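Local coordinates for protein sphingomyelinase C (Streptomyces griseocarneus, PDB 7CNE) that belongs to the endonuclease/exonuclease/phosphatase family of enzymes and has the sandwich of two beta sheets flanked by helices that characterises DNase I-like folds, at residues G84-G89 with I110-Q115; I117-C122 with F171-A176; T142-V147 with D186-L191. All blocks are in the same frame, centred on the assembly; numbering follows the deposited sequence.

Contact 1. Residues G84-G89 with I110-Q115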
# COMPACT_ATOMS: atom_id res chain seq x y z
N GLY A 84 0.31 -5.20 19.57
CA GLY A 84 1.04 -5.91 18.53
C GLY A 84 2.07 -5.09 17.80
O GLY A 84 2.67 -5.60 16.83
N TRP A 85 2.29 -3.84 18.21
CA TRP A 85 3.33 -2.97 17.68
C TRP A 85 4.39 -2.73 18.74
O TRP A 85 4.10 -2.73 19.95
CB TRP A 85 2.77 -1.60 17.26
CG TRP A 85 1.70 -1.66 16.21
CD1 TRP A 85 0.35 -1.59 16.40
CD2 TRP A 85 1.90 -1.78 14.80
NE1 TRP A 85 -0.31 -1.67 15.20
CE2 TRP A 85 0.62 -1.79 14.19
CE3 TRP A 85 3.03 -1.89 13.98
CZ2 TRP A 85 0.44 -1.90 12.81
CZ3 TRP A 85 2.85 -2.01 12.59
CH2 TRP A 85 1.57 -2.00 12.03
N ASP A 86 5.63 -2.50 18.29
CA ASP A 86 6.68 -2.09 19.21
C ASP A 86 6.55 -0.63 19.62
O ASP A 86 7.05 -0.25 20.69
CB ASP A 86 8.06 -2.33 18.59
CG ASP A 86 8.35 -3.79 18.39
OD1 ASP A 86 8.08 -4.57 19.33
OD2 ASP A 86 8.78 -4.18 17.28
N ALA A 87 5.90 0.20 18.80
CA ALA A 87 5.59 1.57 19.16
C ALA A 87 4.46 2.05 18.26
O ALA A 87 4.24 1.51 17.17
CB ALA A 87 6.82 2.49 19.04
N THR A 88 3.72 3.06 18.75
CA THR A 88 2.72 3.79 17.98
C THR A 88 3.03 5.27 18.12
O THR A 88 3.15 5.77 19.24
CB THR A 88 1.29 3.51 18.48
OG1 THR A 88 0.93 2.14 18.27
CG2 THR A 88 0.26 4.43 17.78
N GLY A 89 3.14 5.98 16.99
CA GLY A 89 3.33 7.42 16.99
C GLY A 89 2.32 8.12 16.11
O GLY A 89 1.40 7.50 15.57
N ILE A 110 10.98 -10.21 11.25
CA ILE A 110 10.80 -8.81 11.60
C ILE A 110 11.56 -8.54 12.89
O ILE A 110 11.31 -9.19 13.92
CB ILE A 110 9.32 -8.45 11.75
CG1 ILE A 110 8.64 -8.42 10.38
CG2 ILE A 110 9.19 -7.10 12.44
CD1 ILE A 110 7.10 -8.28 10.44
N VAL A 111 12.51 -7.60 12.83
CA VAL A 111 13.29 -7.21 14.00
C VAL A 111 12.55 -6.16 14.81
O VAL A 111 12.62 -6.14 16.04
CB VAL A 111 14.68 -6.72 13.55
CG1 VAL A 111 15.48 -6.16 14.72
CG2 VAL A 111 15.46 -7.85 12.86
N ARG A 112 11.84 -5.26 14.13
CA ARG A 112 11.08 -4.21 14.79
C ARG A 112 9.91 -3.83 13.90
O ARG A 112 10.04 -3.84 12.67
CB ARG A 112 11.94 -2.98 15.07
CG ARG A 112 11.17 -1.85 15.76
CD ARG A 112 12.07 -0.92 16.52
NE ARG A 112 11.33 0.09 17.27
CZ ARG A 112 11.07 0.02 18.57
NH1 ARG A 112 11.50 -1.01 19.28
NH2 ARG A 112 10.40 0.99 19.17
N LYS A 113 8.77 -3.50 14.51
CA LYS A 113 7.62 -3.00 13.76
C LYS A 113 6.94 -1.90 14.56
O LYS A 113 6.68 -2.05 15.76
CB LYS A 113 6.63 -4.13 13.44
CG LYS A 113 6.25 -5.04 14.61
CD LYS A 113 5.30 -6.14 14.15
CE LYS A 113 4.96 -7.10 15.28
NZ LYS A 113 6.14 -7.99 15.56
N GLU A 114 6.69 -0.77 13.90
CA GLU A 114 5.96 0.34 14.52
C GLU A 114 4.94 0.87 13.53
O GLU A 114 5.03 0.64 12.32
CB GLU A 114 6.86 1.52 14.93
CG GLU A 114 8.23 1.16 15.42
CD GLU A 114 9.04 2.40 15.77
OE1 GLU A 114 8.49 3.52 15.71
OE2 GLU A 114 10.23 2.23 16.13
N GLN A 115 3.99 1.64 14.05
CA GLN A 115 3.03 2.35 13.23
C GLN A 115 3.08 3.82 13.60
O GLN A 115 3.39 4.18 14.74
CB GLN A 115 1.61 1.78 13.40
CG GLN A 115 1.02 2.01 14.77
CD GLN A 115 -0.42 1.55 14.88
OE1 GLN A 115 -1.08 1.28 13.87
NE2 GLN A 115 -0.92 1.47 16.10
O HOH W 1 8.66 -6.75 16.37
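Q115 lies across one face of the W85 indole, the two side chains crossing at about a right angle. Its CB stands 3.7 Å from the centroid of the six-membered ring, almost on the ring normal, in a CH-pi contact. Farther out, the amide stacks on the pyrrole side with CD 3.2 Å from W85 NE1, the amide and ring planes only 20° apart. CG of Q115 sits between its own backbone N and carbonyl carbon (chi1 67°), which starts the side chain on its path over the indole toward T88. Q115 and T88 are paired in a parallel bridge and run side by side; NE2 donates to T88 OG1 at 2.9 Å within the amide plane. The other bonds of this amide, OE1 with G79 N and NE2 with S81 O, fix its rotation.

Ahead of the strand pairing, D86 bonds twice to the K113 backbone. Its backbone N donates to K113 O at 2.8 Å, while K113 N donates to D86 OD2 at 2.9 Å, approaching on the anti side of the carboxylate. OD2, not a backbone carbonyl, thus accepts from K113 N, and a water bridges it to K113 NZ. The R112 guanidinium lays one face against D86 CB at 3.7 Å from NH1 and grips E114 OE2 through NE at 2.7 Å; K181 makes a second salt bridge to that oxygen. Parallel bonding then takes over, Q115 N to A87 O and Q115 O to G89 N. V111 and R112 form a classic beta bulge opposite V136. Strand 87-90 is thus joined to the sheet at its outer margin by a stacked amide whose OE1 and NE2 are both hydrogen-bonded, and by charged R112, K113 and E114 round D86 and A87, R112 and K113 probably stabilising the D86 carboxylate.

Contact 2. Residues I117-C122 with F171-A176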
# COMPACT_ATOMS: atom_id res chain seq x y z
N ILE A 117 0.53 7.23 12.76
CA ILE A 117 -0.67 7.79 12.14
C ILE A 117 -0.31 9.18 11.60
O ILE A 117 0.40 9.95 12.25
CB ILE A 117 -1.84 7.84 13.14
CG1 ILE A 117 -2.10 6.45 13.75
CG2 ILE A 117 -3.11 8.49 12.54
CD1 ILE A 117 -2.08 5.30 12.78
N PHE A 118 -0.78 9.49 10.39
CA PHE A 118 -0.42 10.75 9.74
C PHE A 118 -0.88 11.95 10.55
O PHE A 118 -1.98 11.96 11.11
CB PHE A 118 -1.03 10.81 8.34
CG PHE A 118 -0.33 9.95 7.34
CD1 PHE A 118 1.06 10.02 7.20
CD2 PHE A 118 -1.04 9.08 6.53
CE1 PHE A 118 1.71 9.23 6.27
CE2 PHE A 118 -0.39 8.28 5.60
CZ PHE A 118 0.99 8.35 5.48
N ASN A 119 -0.03 12.97 10.62
CA ASN A 119 -0.40 14.22 11.28
C ASN A 119 -1.25 15.12 10.39
O ASN A 119 -1.93 16.01 10.91
CB ASN A 119 0.86 14.98 11.72
CG ASN A 119 1.65 14.23 12.76
OD1 ASN A 119 1.08 13.49 13.56
ND2 ASN A 119 2.97 14.43 12.77
N ASP A 120 -1.22 14.89 9.08
CA ASP A 120 -1.90 15.74 8.11
C ASP A 120 -2.77 14.89 7.20
O ASP A 120 -2.30 13.90 6.64
CB ASP A 120 -0.89 16.52 7.26
CG ASP A 120 0.03 17.40 8.09
OD1 ASP A 120 1.07 16.90 8.55
OD2 ASP A 120 -0.30 18.60 8.29
N ALA A 121 -4.04 15.29 7.04
CA ALA A 121 -4.97 14.59 6.16
C ALA A 121 -6.23 15.44 6.03
O ALA A 121 -6.49 16.30 6.87
CB ALA A 121 -5.32 13.20 6.70
N CYS A 122 -7.00 15.18 4.98
CA CYS A 122 -8.22 15.93 4.70
C CYS A 122 -9.32 14.98 4.23
O CYS A 122 -9.07 13.82 3.89
CB CYS A 122 -7.99 17.04 3.67
SG CYS A 122 -7.38 16.50 2.04
N PHE A 171 4.39 12.65 3.03
CA PHE A 171 5.70 12.18 2.58
C PHE A 171 6.82 12.79 3.41
O PHE A 171 7.80 12.11 3.75
CB PHE A 171 5.91 12.50 1.10
CG PHE A 171 4.87 11.89 0.17
CD1 PHE A 171 4.44 10.58 0.35
CD2 PHE A 171 4.36 12.64 -0.89
CE1 PHE A 171 3.48 10.01 -0.52
CE2 PHE A 171 3.40 12.08 -1.76
CZ PHE A 171 2.96 10.76 -1.57
N ARG A 172 6.70 14.08 3.76
CA ARG A 172 7.74 14.69 4.59
C ARG A 172 7.71 14.16 6.03
O ARG A 172 8.76 14.08 6.68
CB ARG A 172 7.62 16.22 4.57
CG ARG A 172 8.02 16.81 3.22
CD ARG A 172 8.19 18.33 3.25
NE ARG A 172 8.09 18.88 1.90
CZ ARG A 172 7.98 20.18 1.62
NH1 ARG A 172 7.94 21.09 2.59
NH2 ARG A 172 7.90 20.55 0.34
N GLN A 173 6.54 13.79 6.53
CA GLN A 173 6.48 13.17 7.85
C GLN A 173 7.22 11.84 7.86
O GLN A 173 7.92 11.51 8.83
CB GLN A 173 5.03 12.99 8.30
CG GLN A 173 4.93 12.44 9.75
CD GLN A 173 3.51 12.08 10.18
OE1 GLN A 173 2.52 12.43 9.52
NE2 GLN A 173 3.40 11.39 11.31
N ILE A 174 7.05 11.05 6.79
CA ILE A 174 7.78 9.79 6.66
C ILE A 174 9.27 10.06 6.58
O ILE A 174 10.08 9.41 7.27
CB ILE A 174 7.27 9.03 5.42
CG1 ILE A 174 5.86 8.48 5.66
CG2 ILE A 174 8.26 7.90 5.01
CD1 ILE A 174 5.15 8.08 4.39
N ASP A 175 9.67 11.03 5.75
CA ASP A 175 11.07 11.41 5.64
C ASP A 175 11.64 11.82 7.00
O ASP A 175 12.75 11.40 7.37
CB ASP A 175 11.21 12.56 4.63
CG ASP A 175 12.61 13.16 4.60
OD1 ASP A 175 13.60 12.42 4.37
OD2 ASP A 175 12.72 14.39 4.83
N ALA A 176 10.90 12.62 7.76
CA ALA A 176 11.41 13.07 9.05
C ALA A 176 11.52 11.90 10.03
O ALA A 176 12.49 11.80 10.79
CB ALA A 176 10.52 14.18 9.61
O HOH W 2 1.35 14.18 7.75
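F118 and Q173 mark the nearest approach of the two backbones, CA to CA 7.6 Å, where the chain leaving strand 110-117 passes the side of helix 162-180 as an irregular loop. Q173 spans the gap. Its CG is anti to the backbone N (chi1 -175°), and the chain stays extended beyond it, carrying the amide to the loop. OE1 accepts a nearly straight bond from N119 N at 2.8 Å, the donor tilted 25° from the plane of the side-chain carbonyl. A water donates to the same oxygen and to D120 OD1, at 2.8 Å from each, linking a further loop residue to the glutamine. On its other arm, NE2 reaches back to I117 O at 3.5 Å, a weak bond. The Q173 amide therefore meets the backbone at both ends, its acceptor serving N119 in the loop and its donor I117 at the strand end.

The N119 amide crosses this group at about a right angle yet lies nearly parallel to it, the planes 9° apart. They are stacked, with ND2 3.5 Å from Q173 CD. This region of the DNase I-like fold is where the loop between strands 110-117 and 131-139 runs alongside the helix that links strands 142-150 and 188-192. Farther along the loop, D120 O accepts a bond from Q170 of the same helix, and C122 forms the disulfide with C158.

F118 turns its ring edge to Q173 and I174. Q173 OE1 lies in the ring plane, 3.6 Å from CD1, with the amide steeply inclined to the ring. Beyond it, F118 CE1 touches I174 CD1 at 4.1 Å, an apolar contact with the next residue of the helix, while the F118 ring also packs on Q170.

Contact 3. Residues T142-V147 with D186-L191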
# COMPACT_ATOMS: atom_id res chain seq x y z
N THR A 142 21.96 -8.87 7.31
CA THR A 142 21.89 -7.43 7.51
C THR A 142 20.42 -7.04 7.65
O THR A 142 19.53 -7.89 7.74
CB THR A 142 22.60 -6.68 6.38
OG1 THR A 142 22.74 -5.30 6.73
CG2 THR A 142 21.82 -6.80 5.07
N ARG A 143 20.16 -5.73 7.69
CA ARG A 143 18.83 -5.21 7.93
C ARG A 143 18.32 -4.49 6.70
O ARG A 143 19.08 -3.86 5.97
CB ARG A 143 18.83 -4.26 9.13
CG ARG A 143 19.12 -4.94 10.44
CD ARG A 143 19.35 -3.92 11.54
NE ARG A 143 19.29 -4.53 12.86
CZ ARG A 143 19.20 -3.83 13.99
NH1 ARG A 143 19.15 -2.51 13.95
NH2 ARG A 143 19.15 -4.47 15.16
N VAL A 144 17.01 -4.60 6.48
CA VAL A 144 16.31 -3.90 5.41
C VAL A 144 15.11 -3.20 6.04
O VAL A 144 14.37 -3.81 6.82
CB VAL A 144 15.86 -4.86 4.29
CG1 VAL A 144 14.96 -4.15 3.30
CG2 VAL A 144 17.09 -5.46 3.59
N HIS A 145 14.93 -1.92 5.72
CA HIS A 145 13.87 -1.11 6.32
C HIS A 145 12.78 -0.88 5.28
O HIS A 145 13.07 -0.52 4.13
CB HIS A 145 14.42 0.23 6.82
CG HIS A 145 15.60 0.09 7.73
ND1 HIS A 145 15.54 0.37 9.08
CD2 HIS A 145 16.87 -0.34 7.49
CE1 HIS A 145 16.72 0.13 9.63
NE2 HIS A 145 17.54 -0.31 8.68
N VAL A 146 11.53 -1.08 5.69
CA VAL A 146 10.39 -0.89 4.80
C VAL A 146 9.38 -0.01 5.50
O VAL A 146 9.03 -0.27 6.66
CB VAL A 146 9.74 -2.23 4.39
CG1 VAL A 146 8.54 -1.98 3.48
CG2 VAL A 146 10.75 -3.12 3.69
N VAL A 147 8.91 1.03 4.81
CA VAL A 147 7.72 1.78 5.21
C VAL A 147 6.61 1.41 4.25
O VAL A 147 6.76 1.54 3.03
CB VAL A 147 7.97 3.30 5.20
CG1 VAL A 147 6.66 4.06 5.56
CG2 VAL A 147 9.11 3.68 6.15
N ASP A 186 24.46 2.11 4.65
CA ASP A 186 24.67 0.82 4.01
C ASP A 186 23.47 -0.11 4.14
O ASP A 186 23.53 -1.24 3.64
CB ASP A 186 25.91 0.15 4.59
CG ASP A 186 25.68 -0.39 5.98
OD1 ASP A 186 25.47 0.42 6.90
OD2 ASP A 186 25.66 -1.62 6.15
N GLU A 187 22.39 0.33 4.79
CA GLU A 187 21.17 -0.46 4.92
C GLU A 187 20.07 0.12 4.03
O GLU A 187 19.89 1.34 3.98
CB GLU A 187 20.72 -0.51 6.38
CG GLU A 187 21.73 -1.24 7.25
CD GLU A 187 21.37 -1.28 8.73
OE1 GLU A 187 22.17 -1.87 9.48
OE2 GLU A 187 20.31 -0.74 9.14
N GLN A 188 19.35 -0.76 3.33
CA GLN A 188 18.30 -0.33 2.40
C GLN A 188 17.08 0.20 3.14
O GLN A 188 16.68 -0.33 4.18
CB GLN A 188 17.83 -1.49 1.53
CG GLN A 188 18.79 -2.04 0.55
CD GLN A 188 18.24 -3.31 -0.05
OE1 GLN A 188 17.32 -3.28 -0.87
NE2 GLN A 188 18.77 -4.44 0.39
N VAL A 189 16.46 1.22 2.56
CA VAL A 189 15.23 1.81 3.08
C VAL A 189 14.28 1.99 1.90
O VAL A 189 14.57 2.79 1.00
CB VAL A 189 15.46 3.15 3.78
CG1 VAL A 189 14.15 3.60 4.44
CG2 VAL A 189 16.61 3.04 4.80
N MET A 190 13.17 1.26 1.90
CA MET A 190 12.19 1.33 0.84
C MET A 190 10.86 1.88 1.36
O MET A 190 10.45 1.58 2.48
CB MET A 190 11.94 -0.06 0.23
CG MET A 190 13.08 -0.57 -0.63
SD MET A 190 12.77 -2.26 -1.22
CE MET A 190 13.33 -3.20 0.20
N LEU A 191 10.20 2.69 0.53
CA LEU A 191 8.83 3.13 0.77
C LEU A 191 7.94 2.42 -0.23
O LEU A 191 8.18 2.49 -1.44
CB LEU A 191 8.71 4.65 0.62
CG LEU A 191 7.28 5.22 0.63
CD1 LEU A 191 6.65 5.06 2.00
CD2 LEU A 191 7.29 6.67 0.23
O HOH W 3 20.12 -3.49 3.44
O HOH W 4 19.60 -0.38 11.86
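H145 and E187 make the side-chain hydrogen bond of this contact: NE2 donates to OE2 at 2.8 Å, close to straight and in the imidazole plane, reaching the carboxylate from its anti side. The ring and carboxylate planes differ by 23°. Y134 OH is hydrogen-bonded to H145 ND1, so both ring nitrogens are held and the ring's rotation is fixed.

Backbone bonds join the strands in parallel. H145 is gripped through both its backbone groups, N donating to Q188 O at 2.8 Å and O accepting from M190 N at 2.9 Å; V147 N then donates to M190 O at 2.8 Å.

Water extends the polar end. One molecule donates to R143 O and accepts from Q188 N, standing between two backbone groups at the start of the pairing. Another accepts from R143 NH1 and donates to E187 OE2, giving that oxygen a second partner.

Apolar contacts lie on both faces. M190 shares a face with V144 and V146, and its bend at the last torsion (chi3 -84°) brings CE to 3.6 Å from V144 CG1. On the face of H145 and V189, V147 CG1 meets L191 CD1 at 3.7 Å.

These two strands are the parallel pair of a beta-alpha-beta crossover whose connecting helix, 162-180, covers the latter face, L178 touching V147 and V189 and I174 touching L191. M190 packs against V249 and H251 of strand 247-251, while strand 131-139 flanks strand 142-150 on its other edge.

Contacts 1 and 3 belong to the same six-stranded mixed sheet, their centres about 15 Å apart: contact 1 joins outermost strand 87-90 to strand 110-117, contact 3 a pair beyond strand 131-139. Contact 2, its centre about 17 Å from that of contact 1 and 19 Å from that of contact 3, ties a loop to helix 162-180. Contact 1 closes first; contact 2 opens two residues later on the same strand, and G89 O probably accepts from I117 N at 3.0 Å. Contacts 2 and 3 interleave, and I174 packs on V147 and L191. The sheet carries contacts 1 and 3, while helix 162-180, held by contact 2, covers the face bearing V147 and L191.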